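Local coordinates for protein secondary thiamine-phosphate synthase enzyme (PDB 2CU5) that is of unproven function but probably has a secondary thiamine-phosphate synthase activity, as a three-chain assembly of the UPF0047 (YjbQ) family, at residues Gly3-Glu8 with Glu24-Gly29; Leu7-Pro12 with Val17-Lys22; Glu65-His70 with Ala83-Leu88; Leu88-His93 with Phe112-Asp117. All coordinates share one frame; numbering follows the deposited sequence.

Contact 1: residues Gly3-Glu8 with Glu24-Gly29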
loop_
_atom_site.group_PDB
_atom_site.type_symbol
_atom_site.label_atom_id
_atom_site.label_comp_id
_atom_site.label_asym_id
_atom_site.label_seq_id
_atom_site.Cartn_x
_atom_site.Cartn_y
_atom_site.Cartn_z
ATOM N N GLY A 3 -4.698 -4.732 24.298
ATOM C CA GLY A 3 -4.415 -5.604 23.171
ATOM C C GLY A 3 -3.608 -4.969 22.054
ATOM O O GLY A 3 -3.340 -5.605 21.037
ATOM N N VAL A 4 -3.221 -3.712 22.234
ATOM C CA VAL A 4 -2.434 -3.019 21.222
ATOM C C VAL A 4 -1.266 -2.304 21.879
ATOM O O VAL A 4 -1.454 -1.504 22.798
ATOM C CB VAL A 4 -3.277 -1.979 20.464
ATOM C CG1 VAL A 4 -2.436 -1.325 19.383
ATOM C CG2 VAL A 4 -4.499 -2.643 19.857
ATOM N N VAL A 5 -0.061 -2.601 21.404
ATOM C CA VAL A 5 1.140 -1.985 21.950
ATOM C C VAL A 5 1.445 -0.687 21.223
ATOM O O VAL A 5 1.361 -0.624 19.996
ATOM C CB VAL A 5 2.361 -2.914 21.821
ATOM C CG1 VAL A 5 3.600 -2.226 22.383
ATOM C CG2 VAL A 5 2.095 -4.217 22.552
ATOM N N ARG A 6 1.793 0.344 21.986
ATOM C CA ARG A 6 2.118 1.638 21.409
ATOM C C ARG A 6 3.610 1.933 21.495
ATOM O O ARG A 6 4.151 2.174 22.577
ATOM C CB ARG A 6 1.324 2.742 22.114
ATOM C CG ARG A 6 1.742 4.157 21.741
ATOM C CD ARG A 6 0.531 5.063 21.652
ATOM N NE ARG A 6 -0.329 4.946 22.823
ATOM C CZ ARG A 6 -1.610 5.302 22.851
ATOM N NH1 ARG A 6 -2.197 5.804 21.772
ATOM N NH2 ARG A 6 -2.308 5.150 23.963
ATOM N N LEU A 7 4.276 1.891 20.348
ATOM C CA LEU A 7 5.695 2.184 20.286
ATOM C C LEU A 7 5.795 3.668 19.953
ATOM O O LEU A 7 4.933 4.210 19.263
ATOM C CB LEU A 7 6.370 1.363 19.178
ATOM C CG LEU A 7 6.241 -0.162 19.255
ATOM C CD1 LEU A 7 6.894 -0.796 18.037
ATOM C CD2 LEU A 7 6.887 -0.668 20.528
ATOM N N GLU A 8 6.827 4.325 20.463
ATOM C CA GLU A 8 7.034 5.744 20.191
ATOM C C GLU A 8 8.428 5.813 19.581
ATOM O O GLU A 8 9.414 5.443 20.211
ATOM C CB GLU A 8 6.905 6.545 21.492
ATOM C CG GLU A 8 5.702 6.076 22.316
ATOM C CD GLU A 8 5.195 7.094 23.319
ATOM O OE1 GLU A 8 6.018 7.685 24.050
ATOM O OE2 GLU A 8 3.960 7.291 23.384
ATOM N N GLU A 24 9.817 -6.183 17.060
ATOM C CA GLU A 24 10.039 -7.534 17.574
ATOM C C GLU A 24 10.037 -7.562 19.098
ATOM O O GLU A 24 9.547 -8.516 19.710
ATOM C CB GLU A 24 11.363 -8.100 17.044
ATOM C CG GLU A 24 11.382 -8.286 15.531
ATOM C CD GLU A 24 12.698 -8.826 14.999
ATOM O OE1 GLU A 24 13.764 -8.384 15.469
ATOM O OE2 GLU A 24 12.667 -9.679 14.089
ATOM N N ALA A 25 10.578 -6.516 19.713
ATOM C CA ALA A 25 10.627 -6.445 21.167
ATOM C C ALA A 25 9.224 -6.355 21.754
ATOM O O ALA A 25 9.014 -6.680 22.923
ATOM C CB ALA A 25 11.464 -5.245 21.610
ATOM N N ALA A 26 8.260 -5.921 20.947
ATOM C CA ALA A 26 6.886 -5.798 21.417
ATOM C C ALA A 26 6.072 -7.070 21.188
ATOM O O ALA A 26 4.932 -7.171 21.644
ATOM C CB ALA A 26 6.203 -4.619 20.732
ATOM N N LEU A 27 6.665 -8.044 20.505
ATOM C CA LEU A 27 5.973 -9.290 20.192
ATOM C C LEU A 27 5.888 -10.330 21.304
ATOM O O LEU A 27 5.057 -11.238 21.234
ATOM C CB LEU A 27 6.612 -9.939 18.965
ATOM C CG LEU A 27 6.640 -9.051 17.720
ATOM C CD1 LEU A 27 7.263 -9.814 16.561
ATOM C CD2 LEU A 27 5.225 -8.611 17.378
ATOM N N SER A 28 6.743 -10.214 22.314
ATOM C CA SER A 28 6.746 -11.177 23.420
ATOM C C SER A 28 6.756 -12.624 22.919
ATOM O O SER A 28 5.963 -13.450 23.369
ATOM C CB SER A 28 5.524 -10.954 24.319
ATOM O OG SER A 28 5.569 -9.679 24.941
ATOM N N GLY A 29 7.649 -12.922 21.980
ATOM C CA GLY A 29 7.752 -14.273 21.451
ATOM C C GLY A 29 6.562 -14.787 20.655
ATOM O O GLY A 29 6.437 -15.989 20.427
#
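Ala26, the residue that meets Val5 and Leu7, sits in a turn closed by the backbone bond from Leu27 N to Glu24 O, 3.0 Å long. No polar bond crosses between Gly3-Glu8 and Glu24-Gly29; what joins them is a single methyl group and two branched side chains. Ala26 CB points at the strand and touches one carbon of each partner. Val5 CG1 lies 3.9 Å from Ala26 CB, and Leu7 CD2 comes to 4.0 Å of the same Ala26 CB. Because Val5 and Leu7 are two residues apart on a strand, they project from the same face, and both reach the methyl from the strand side, next to each other. The torsion of Val5 (chi1 179°) sets CG1 opposite the backbone N, where it lies beside Ala26 CB, while Val5 CG2 is 4.2 Å from Ala26 O, a loose approach. The nearest CA atoms, Val5 and Ala26, are 6.9 Å apart, a spacing that suits a small residue. The intervening Arg6 points the other way and forms a salt bridge with Glu123. Strand 5-11 is the outermost strand of the five-stranded antiparallel sheet within this chain, and Val5 and Leu7 are bonded through their backbones to Val126 and Val124 of strand 120-128. Segment 24-29 thus rests on one face of that edge strand, near the surface, with Leu27 packing on Leu128 of the neighbouring strand.

Contact 2: residues Leu7-Pro12 with Val17-Lys22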
loop_
_atom_site.group_PDB
_atom_site.type_symbol
_atom_site.label_atom_id
_atom_site.label_comp_id
_atom_site.label_asym_id
_atom_site.label_seq_id
_atom_site.Cartn_x
_atom_site.Cartn_y
_atom_site.Cartn_z
ATOM N N LEU A 7 4.276 1.891 20.348
ATOM C CA LEU A 7 5.695 2.184 20.286
ATOM C C LEU A 7 5.795 3.668 19.953
ATOM O O LEU A 7 4.933 4.210 19.263
ATOM C CB LEU A 7 6.370 1.363 19.178
ATOM C CG LEU A 7 6.241 -0.162 19.255
ATOM C CD1 LEU A 7 6.894 -0.796 18.037
ATOM C CD2 LEU A 7 6.887 -0.668 20.528
ATOM N N GLU A 8 6.827 4.325 20.463
ATOM C CA GLU A 8 7.034 5.744 20.191
ATOM C C GLU A 8 8.428 5.813 19.581
ATOM O O GLU A 8 9.414 5.443 20.211
ATOM C CB GLU A 8 6.905 6.545 21.492
ATOM C CG GLU A 8 5.702 6.076 22.316
ATOM C CD GLU A 8 5.195 7.094 23.319
ATOM O OE1 GLU A 8 6.018 7.685 24.050
ATOM O OE2 GLU A 8 3.960 7.291 23.384
ATOM N N VAL A 9 8.492 6.278 18.339
ATOM C CA VAL A 9 9.741 6.317 17.590
ATOM C C VAL A 9 10.272 7.694 17.216
ATOM O O VAL A 9 9.608 8.446 16.510
ATOM C CB VAL A 9 9.577 5.502 16.278
ATOM C CG1 VAL A 9 10.912 5.326 15.593
ATOM C CG2 VAL A 9 8.945 4.149 16.584
ATOM N N PRO A 10 11.477 8.047 17.694
ATOM C CA PRO A 10 12.027 9.361 17.343
ATOM C C PRO A 10 12.406 9.339 15.859
ATOM O O PRO A 10 12.946 8.346 15.367
ATOM C CB PRO A 10 13.255 9.476 18.244
ATOM C CG PRO A 10 12.883 8.634 19.438
ATOM C CD PRO A 10 12.254 7.430 18.785
ATOM N N THR A 11 12.124 10.427 15.150
ATOM C CA THR A 11 12.440 10.502 13.726
ATOM C C THR A 11 13.177 11.787 13.370
ATOM O O THR A 11 13.037 12.802 14.050
ATOM C CB THR A 11 11.160 10.448 12.874
ATOM O OG1 THR A 11 10.322 11.559 13.210
ATOM C CG2 THR A 11 10.401 9.151 13.133
ATOM N N PRO A 12 13.994 11.752 12.306
ATOM C CA PRO A 12 14.744 12.933 11.865
ATOM C C PRO A 12 13.830 13.783 10.984
ATOM O O PRO A 12 12.656 13.462 10.829
ATOM C CB PRO A 12 15.897 12.324 11.081
ATOM C CG PRO A 12 15.246 11.144 10.428
ATOM C CD PRO A 12 14.430 10.551 11.568
ATOM N N VAL A 17 13.544 5.114 9.280
ATOM C CA VAL A 17 13.987 4.655 10.592
ATOM C C VAL A 17 13.700 3.164 10.696
ATOM O O VAL A 17 12.556 2.735 10.557
ATOM C CB VAL A 17 13.239 5.398 11.721
ATOM C CG1 VAL A 17 13.774 4.961 13.079
ATOM C CG2 VAL A 17 13.399 6.900 11.547
ATOM N N ASN A 18 14.748 2.383 10.936
ATOM C CA ASN A 18 14.626 0.933 11.051
ATOM C C ASN A 18 13.984 0.581 12.396
ATOM O O ASN A 18 14.602 0.743 13.444
ATOM C CB ASN A 18 16.013 0.294 10.956
ATOM C CG ASN A 18 15.948 -1.211 10.788
ATOM O OD1 ASN A 18 15.091 -1.871 11.372
ATOM N ND2 ASN A 18 16.857 -1.760 9.989
ATOM N N ILE A 19 12.750 0.098 12.363
ATOM C CA ILE A 19 12.036 -0.248 13.590
ATOM C C ILE A 19 11.814 -1.750 13.737
ATOM O O ILE A 19 10.998 -2.192 14.545
ATOM C CB ILE A 19 10.666 0.439 13.627
ATOM C CG1 ILE A 19 9.824 -0.046 12.438
ATOM C CG2 ILE A 19 10.848 1.966 13.599
ATOM C CD1 ILE A 19 8.388 0.430 12.447
ATOM N N THR A 20 12.542 -2.530 12.952
ATOM C CA THR A 20 12.409 -3.980 12.977
ATOM C C THR A 20 12.560 -4.550 14.385
ATOM O O THR A 20 11.687 -5.273 14.867
ATOM C CB THR A 20 13.463 -4.646 12.063
ATOM O OG1 THR A 20 13.453 -4.014 10.776
ATOM C CG2 THR A 20 13.159 -6.128 11.883
ATOM N N ARG A 21 13.666 -4.217 15.041
ATOM C CA ARG A 21 13.932 -4.725 16.381
ATOM C C ARG A 21 12.959 -4.208 17.428
ATOM O O ARG A 21 12.563 -4.954 18.327
ATOM C CB ARG A 21 15.376 -4.408 16.793
ATOM C CG ARG A 21 15.756 -4.921 18.180
ATOM C CD ARG A 21 15.343 -6.377 18.375
ATOM N NE ARG A 21 15.863 -7.253 17.326
ATOM C CZ ARG A 21 17.152 -7.513 17.133
ATOM N NH1 ARG A 21 18.069 -6.964 17.917
ATOM N NH2 ARG A 21 17.524 -8.335 16.158
ATOM N N LYS A 22 12.566 -2.941 17.329
ATOM C CA LYS A 22 11.618 -2.389 18.295
ATOM C C LYS A 22 10.244 -3.053 18.169
ATOM O O LYS A 22 9.536 -3.227 19.168
ATOM C CB LYS A 22 11.513 -0.864 18.143
ATOM C CG LYS A 22 12.740 -0.148 18.711
ATOM C CD LYS A 22 12.622 1.366 18.702
ATOM C CE LYS A 22 13.871 2.002 19.309
ATOM N NZ LYS A 22 13.808 3.490 19.354
#
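Val9 and Val17 share one first torsion (chi1 -170° and -177°), which swings each CG1 opposite its own backbone N and sets the two methyls against each other, Val9 CG1 to Val17 CG1 at 3.8 Å, as the side chains slide past one another in opposite senses. Val9 CG1 also meets Ile19 CG2 at 3.9 Å, here with the side chains crossing at about a right angle. The other branch of Val17 serves the far end of the contact: Val17 CG2 lies 3.8 Å from Pro12 CD and also touches the Thr11 methyl. No hydrogen bond joins the two segments, whose strands belong to different sheets. Strand 5-11 pairs with 120-128 in the five-stranded sheet, strand 15-18 pairs with 110-115 in the three-stranded one, and a short connection takes the chain from one to the other, so the space between is filled chiefly by side chains. With only an alanine in place of Val17, the CG1 and CG2 contacts go, which is likely to open a gap beside Val9 and leave the Pro12 ring without this neighbour. At the end of the strand Asn18 forms an Asx turn leading into helix 20-25: its OD1 takes Thr20 N at 3.1 Å, in the carbonyl plane, and Thr20 OG1 at 2.8 Å, tilted from that plane. From the first turn of this helix, Lys22 runs its fully extended chain toward Pro10 of strand 5-11, a loose contact with NZ 4.3 Å from Pro10 CD, while Leu7 CD1 lies beside the Lys22 carbonyl, 3.8 Å from Lys22 O.

Contact 3: residues Glu65-His70 with Ala83-Leu88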
loop_
_atom_site.group_PDB
_atom_site.type_symbol
_atom_site.label_atom_id
_atom_site.label_comp_id
_atom_site.label_asym_id
_atom_site.label_seq_id
_atom_site.Cartn_x
_atom_site.Cartn_y
_atom_site.Cartn_z
ATOM N N GLU A 65 11.435 14.101 -5.783
ATOM C CA GLU A 65 11.208 14.528 -7.157
ATOM C C GLU A 65 9.749 14.281 -7.526
ATOM O O GLU A 65 9.145 15.056 -8.268
ATOM C CB GLU A 65 12.156 13.777 -8.107
ATOM C CG GLU A 65 13.637 13.945 -7.736
ATOM C CD GLU A 65 14.589 13.272 -8.711
ATOM O OE1 GLU A 65 14.340 12.111 -9.089
ATOM O OE2 GLU A 65 15.600 13.899 -9.091
ATOM N N LEU A 66 9.174 13.212 -6.987
ATOM C CA LEU A 66 7.779 12.894 -7.259
ATOM C C LEU A 66 6.858 13.784 -6.430
ATOM O O LEU A 66 5.766 14.151 -6.869
ATOM C CB LEU A 66 7.499 11.422 -6.944
ATOM C CG LEU A 66 8.245 10.398 -7.804
ATOM C CD1 LEU A 66 7.833 9.002 -7.398
ATOM C CD2 LEU A 66 7.933 10.637 -9.273
ATOM N N ALA A 67 7.309 14.137 -5.232
ATOM C CA ALA A 67 6.531 14.980 -4.331
ATOM C C ALA A 67 7.378 16.129 -3.797
ATOM O O ALA A 67 7.809 16.112 -2.649
ATOM C CB ALA A 67 5.993 14.139 -3.169
ATOM N N PRO A 68 7.640 17.145 -4.634
ATOM C CA PRO A 68 8.449 18.282 -4.182
ATOM C C PRO A 68 7.751 19.094 -3.097
ATOM O O PRO A 68 6.530 19.225 -3.098
ATOM C CB PRO A 68 8.664 19.086 -5.462
ATOM C CG PRO A 68 7.409 18.799 -6.246
ATOM C CD PRO A 68 7.225 17.314 -6.037
ATOM N N ARG A 69 8.537 19.637 -2.175
ATOM C CA ARG A 69 7.999 20.443 -1.086
ATOM C C ARG A 69 7.388 21.714 -1.664
ATOM O O ARG A 69 6.291 22.128 -1.286
ATOM C CB ARG A 69 9.121 20.816 -0.112
ATOM C CG ARG A 69 9.852 19.630 0.501
ATOM C CD ARG A 69 11.152 20.069 1.169
ATOM N NE ARG A 69 11.866 18.959 1.797
ATOM C CZ ARG A 69 11.535 18.419 2.967
ATOM N NH1 ARG A 69 10.500 18.889 3.647
ATOM N NH2 ARG A 69 12.237 17.406 3.455
ATOM N N HIS A 70 8.121 22.318 -2.592
ATOM C CA HIS A 70 7.720 23.554 -3.250
ATOM C C HIS A 70 6.753 23.309 -4.402
ATOM O O HIS A 70 7.122 22.749 -5.431
ATOM C CB HIS A 70 8.972 24.279 -3.766
ATOM C CG HIS A 70 8.681 25.518 -4.557
ATOM N ND1 HIS A 70 8.122 26.648 -3.997
ATOM C CD2 HIS A 70 8.877 25.804 -5.867
ATOM C CE1 HIS A 70 7.988 27.576 -4.928
ATOM N NE2 HIS A 70 8.439 27.090 -6.072
ATOM N N ALA A 83 4.490 15.798 2.026
ATOM C CA ALA A 83 4.598 14.701 2.986
ATOM C C ALA A 83 3.310 13.892 3.043
ATOM O O ALA A 83 3.332 12.687 3.300
ATOM C CB ALA A 83 4.937 15.246 4.365
ATOM N N HIS A 84 2.181 14.559 2.823
ATOM C CA HIS A 84 0.900 13.870 2.826
ATOM C C HIS A 84 0.898 12.916 1.639
ATOM O O HIS A 84 0.456 11.774 1.748
ATOM C CB HIS A 84 -0.254 14.872 2.709
ATOM C CG HIS A 84 -0.623 15.518 4.008
ATOM N ND1 HIS A 84 -1.502 14.943 4.902
ATOM C CD2 HIS A 84 -0.214 16.676 4.575
ATOM C CE1 HIS A 84 -1.619 15.722 5.964
ATOM N NE2 HIS A 84 -0.848 16.780 5.790
ATOM N N LEU A 85 1.410 13.385 0.505
ATOM C CA LEU A 85 1.463 12.545 -0.680
ATOM C C LEU A 85 2.421 11.371 -0.506
ATOM O O LEU A 85 2.088 10.242 -0.859
ATOM C CB LEU A 85 1.875 13.365 -1.910
ATOM C CG LEU A 85 1.964 12.543 -3.203
ATOM C CD1 LEU A 85 0.618 11.889 -3.508
ATOM C CD2 LEU A 85 2.387 13.452 -4.359
ATOM N N LYS A 86 3.611 11.623 0.032
ATOM C CA LYS A 86 4.566 10.540 0.221
ATOM C C LYS A 86 3.969 9.469 1.133
ATOM O O LYS A 86 4.205 8.273 0.940
ATOM C CB LYS A 86 5.867 11.069 0.809
ATOM C CG LYS A 86 6.614 12.000 -0.133
ATOM C CD LYS A 86 7.832 12.581 0.533
ATOM C CE LYS A 86 8.546 13.561 -0.395
ATOM N NZ LYS A 86 9.653 14.215 0.339
ATOM N N SER A 87 3.190 9.915 2.113
ATOM C CA SER A 87 2.536 9.013 3.056
ATOM C C SER A 87 1.496 8.160 2.337
ATOM O O SER A 87 1.435 6.945 2.533
ATOM C CB SER A 87 1.869 9.821 4.177
ATOM O OG SER A 87 1.081 8.994 5.015
ATOM N N LEU A 88 0.676 8.801 1.507
ATOM C CA LEU A 88 -0.352 8.098 0.743
ATOM C C LEU A 88 0.281 7.065 -0.182
ATOM O O LEU A 88 -0.222 5.944 -0.324
ATOM C CB LEU A 88 -1.168 9.106 -0.084
ATOM C CG LEU A 88 -2.262 8.593 -1.031
ATOM C CD1 LEU A 88 -3.284 9.702 -1.245
ATOM C CD2 LEU A 88 -1.665 8.157 -2.358
HETATM O O HOH W 1 10.138 16.437 -1.090
#
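Ala67 is wedged against Leu85 and Lys86 where the exit of helix 53-66 packs on helix 81-90: the first non-helical residue lies on the flank of the second helix, joined to it by a long loop. The alanine methyl points straight at that flank and is met by two side chains. Leu85 brings its CD2 branch to 3.9 Å of Ala67 CB; its CG stands opposite the backbone N (chi1 180°), which carries the branch out toward the alanine. Lys86 CG stands opposite its carbonyl carbon (chi1 -66°), and the extended chain passes alongside the methyl, so that two of its carbons, CG and CE, each lie 3.8 Å from Ala67 CB. The aliphatic part of the lysine therefore works as an apolar wall; its CE lies 3.5 Å from Ala67 O, and its amine is linked to that oxygen through a water. A leucine in place of Lys86 would probably leave that carbonyl without its bridge to a charged group. Around this junction the trimer closes in: Arg62 of the second subunit bonds to Pro68 O and packs on Leu85, and Leu66 meets Leu66 of the third subunit. The Arg69 guanidinium lies near the lysine amine and forms long, weak ion pairs with Glu13 and Glu14. The bridging water donates to Ala67 O at 2.8 Å and accepts from Lys86 NZ at 2.7 Å.

Contact 4: residues Leu88-His93 with Phe112-Asp117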
loop_
_atom_site.group_PDB
_atom_site.type_symbol
_atom_site.label_atom_id
_atom_site.label_comp_id
_atom_site.label_asym_id
_atom_site.label_seq_id
_atom_site.Cartn_x
_atom_site.Cartn_y
_atom_site.Cartn_z
ATOM N N LEU A 88 0.676 8.801 1.507
ATOM C CA LEU A 88 -0.352 8.098 0.743
ATOM C C LEU A 88 0.281 7.065 -0.182
ATOM O O LEU A 88 -0.222 5.944 -0.324
ATOM C CB LEU A 88 -1.168 9.106 -0.084
ATOM C CG LEU A 88 -2.262 8.593 -1.031
ATOM C CD1 LEU A 88 -3.284 9.702 -1.245
ATOM C CD2 LEU A 88 -1.665 8.157 -2.358
ATOM N N LEU A 89 1.393 7.443 -0.803
ATOM C CA LEU A 89 2.094 6.563 -1.732
ATOM C C LEU A 89 2.771 5.386 -1.053
ATOM O O LEU A 89 2.828 4.284 -1.605
ATOM C CB LEU A 89 3.153 7.354 -2.511
ATOM C CG LEU A 89 2.635 8.418 -3.477
ATOM C CD1 LEU A 89 3.822 9.180 -4.087
ATOM C CD2 LEU A 89 1.813 7.762 -4.565
ATOM N N THR A 90 3.290 5.626 0.144
ATOM C CA THR A 90 3.999 4.594 0.879
ATOM C C THR A 90 3.029 3.652 1.582
ATOM O O THR A 90 3.167 2.435 1.499
ATOM C CB THR A 90 4.957 5.238 1.909
ATOM O OG1 THR A 90 5.890 6.078 1.219
ATOM C CG2 THR A 90 5.726 4.176 2.681
ATOM N N GLY A 91 2.033 4.227 2.243
ATOM C CA GLY A 91 1.066 3.427 2.970
ATOM C C GLY A 91 1.310 3.627 4.455
ATOM O O GLY A 91 2.428 3.954 4.855
ATOM N N VAL A 92 0.278 3.426 5.269
ATOM C CA VAL A 92 0.407 3.609 6.711
ATOM C C VAL A 92 0.195 2.352 7.556
ATOM O O VAL A 92 0.015 2.444 8.771
ATOM C CB VAL A 92 -0.559 4.703 7.219
ATOM C CG1 VAL A 92 -0.211 6.032 6.566
ATOM C CG2 VAL A 92 -2.000 4.317 6.923
ATOM N N HIS A 93 0.199 1.185 6.925
ATOM C CA HIS A 93 0.044 -0.048 7.682
ATOM C C HIS A 93 0.786 -1.196 7.020
ATOM O O HIS A 93 1.077 -1.162 5.819
ATOM C CB HIS A 93 -1.439 -0.410 7.868
ATOM C CG HIS A 93 -2.015 -1.241 6.762
ATOM N ND1 HIS A 93 -2.448 -0.705 5.569
ATOM C CD2 HIS A 93 -2.235 -2.576 6.676
ATOM C CE1 HIS A 93 -2.910 -1.671 4.796
ATOM N NE2 HIS A 93 -2.793 -2.817 5.444
ATOM N N PHE A 112 10.669 -0.298 8.064
ATOM C CA PHE A 112 10.992 1.113 8.241
ATOM C C PHE A 112 9.820 2.038 8.496
ATOM O O PHE A 112 8.733 1.865 7.944
ATOM C CB PHE A 112 11.708 1.659 7.000
ATOM C CG PHE A 112 13.082 1.115 6.789
ATOM C CD1 PHE A 112 14.156 1.587 7.539
ATOM C CD2 PHE A 112 13.310 0.144 5.823
ATOM C CE1 PHE A 112 15.448 1.096 7.325
ATOM C CE2 PHE A 112 14.586 -0.353 5.602
ATOM C CZ PHE A 112 15.661 0.125 6.355
ATOM N N LEU A 113 10.059 3.026 9.351
ATOM C CA LEU A 113 9.067 4.055 9.592
ATOM C C LEU A 113 9.603 5.144 8.661
ATOM O O LEU A 113 10.675 5.692 8.891
ATOM C CB LEU A 113 9.095 4.546 11.039
ATOM C CG LEU A 113 7.926 5.472 11.411
ATOM C CD1 LEU A 113 8.001 5.808 12.891
ATOM C CD2 LEU A 113 7.961 6.747 10.573
ATOM N N ALA A 114 8.870 5.434 7.595
ATOM C CA ALA A 114 9.300 6.440 6.633
ATOM C C ALA A 114 8.835 7.830 7.046
ATOM O O ALA A 114 7.679 8.181 6.847
ATOM C CB ALA A 114 8.755 6.086 5.245
ATOM N N GLU A 115 9.745 8.618 7.612
ATOM C CA GLU A 115 9.422 9.974 8.052
ATOM C C GLU A 115 9.621 10.993 6.933
ATOM O O GLU A 115 10.711 11.097 6.376
ATOM C CB GLU A 115 10.299 10.377 9.239
ATOM C CG GLU A 115 10.035 11.796 9.714
ATOM C CD GLU A 115 8.611 11.982 10.208
ATOM O OE1 GLU A 115 8.367 11.772 11.417
ATOM O OE2 GLU A 115 7.729 12.327 9.387
ATOM N N PHE A 116 8.574 11.754 6.626
ATOM C CA PHE A 116 8.652 12.766 5.576
ATOM C C PHE A 116 8.453 14.182 6.118
ATOM O O PHE A 116 8.599 15.155 5.379
ATOM C CB PHE A 116 7.601 12.486 4.496
ATOM C CG PHE A 116 7.643 11.082 3.956
ATOM C CD1 PHE A 116 8.788 10.597 3.333
ATOM C CD2 PHE A 116 6.532 10.250 4.064
ATOM C CE1 PHE A 116 8.827 9.301 2.820
ATOM C CE2 PHE A 116 6.559 8.952 3.556
ATOM C CZ PHE A 116 7.708 8.478 2.934
ATOM N N ASP A 117 8.119 14.306 7.400
ATOM C CA ASP A 117 7.913 15.631 7.983
ATOM C C ASP A 117 8.290 15.713 9.461
ATOM O O ASP A 117 7.466 16.070 10.301
ATOM C CB ASP A 117 6.456 16.065 7.783
ATOM C CG ASP A 117 6.207 17.502 8.216
ATOM O OD1 ASP A 117 7.097 18.351 8.001
ATOM O OD2 ASP A 117 5.123 17.785 8.761
#
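Thr90 and Ala114 bring their backbones closest, with CA atoms 8.0 Å apart, where the last turn of helix 81-90 passes strand 110-115. Just after Thr90 the chain breaks from the helix at Gly91, whose positive phi (109°) and extended psi would jam any CB against the carbonyl O of Thr90. Thr90, from the helix, meets Ala114 of the strand and Phe116 just beyond it. It turns its methyl loosely toward Ala114, Thr90 CG2 to Ala114 CB at 4.4 Å, and its hydroxyl toward Phe116. The ring is met at its edge, near its plane, with Thr90 OG1 3.5 Å from Phe116 CZ. One ring face lies under Ala114 O, 3.5 Å above the plane and offset toward the rim, while Lys86 and Ala83 of the helix pack on the same side chain. Beyond the ring, Asp117 N gives a bond of 2.8 Å to Glu115 OE2, on the anti side and tilted 34° out of the plane of a carboxylate that also pairs with Arg122. Since the threonine hydroxyl already bonds to Lys86 O within its helix, its approach to the ring edge is at most a weak electrostatic attraction between oxygen and the C-H rim, and between these two segments there is otherwise just loose van der Waals contact.

In the fold
Contacts 1 and 2 both start from strand 5-11 and reach the chain around helix 20-25, with centres 12 Å apart and Leu7 in common. Contacts 3 and 4 follow later along the chain, share helix 81-90 and Leu88, and lie 11 Å apart between centres. Contacts 2 and 4 meet in the three-stranded sheet, where strands 15-18 and 110-115 are neighbours and Val17 O is 2.8 Å from Leu113 N; Thr11 OG1, probably bonded to Glu115 OE1 at 2.7 Å, links across the two sheets. Contacts 1 and 3, 30 Å apart between centres, lie on opposite sides of the chain's centre. The four contacts thus run from the edge strand to the helix 81-90 side, where contacts 3 and 4 both touch other subunits.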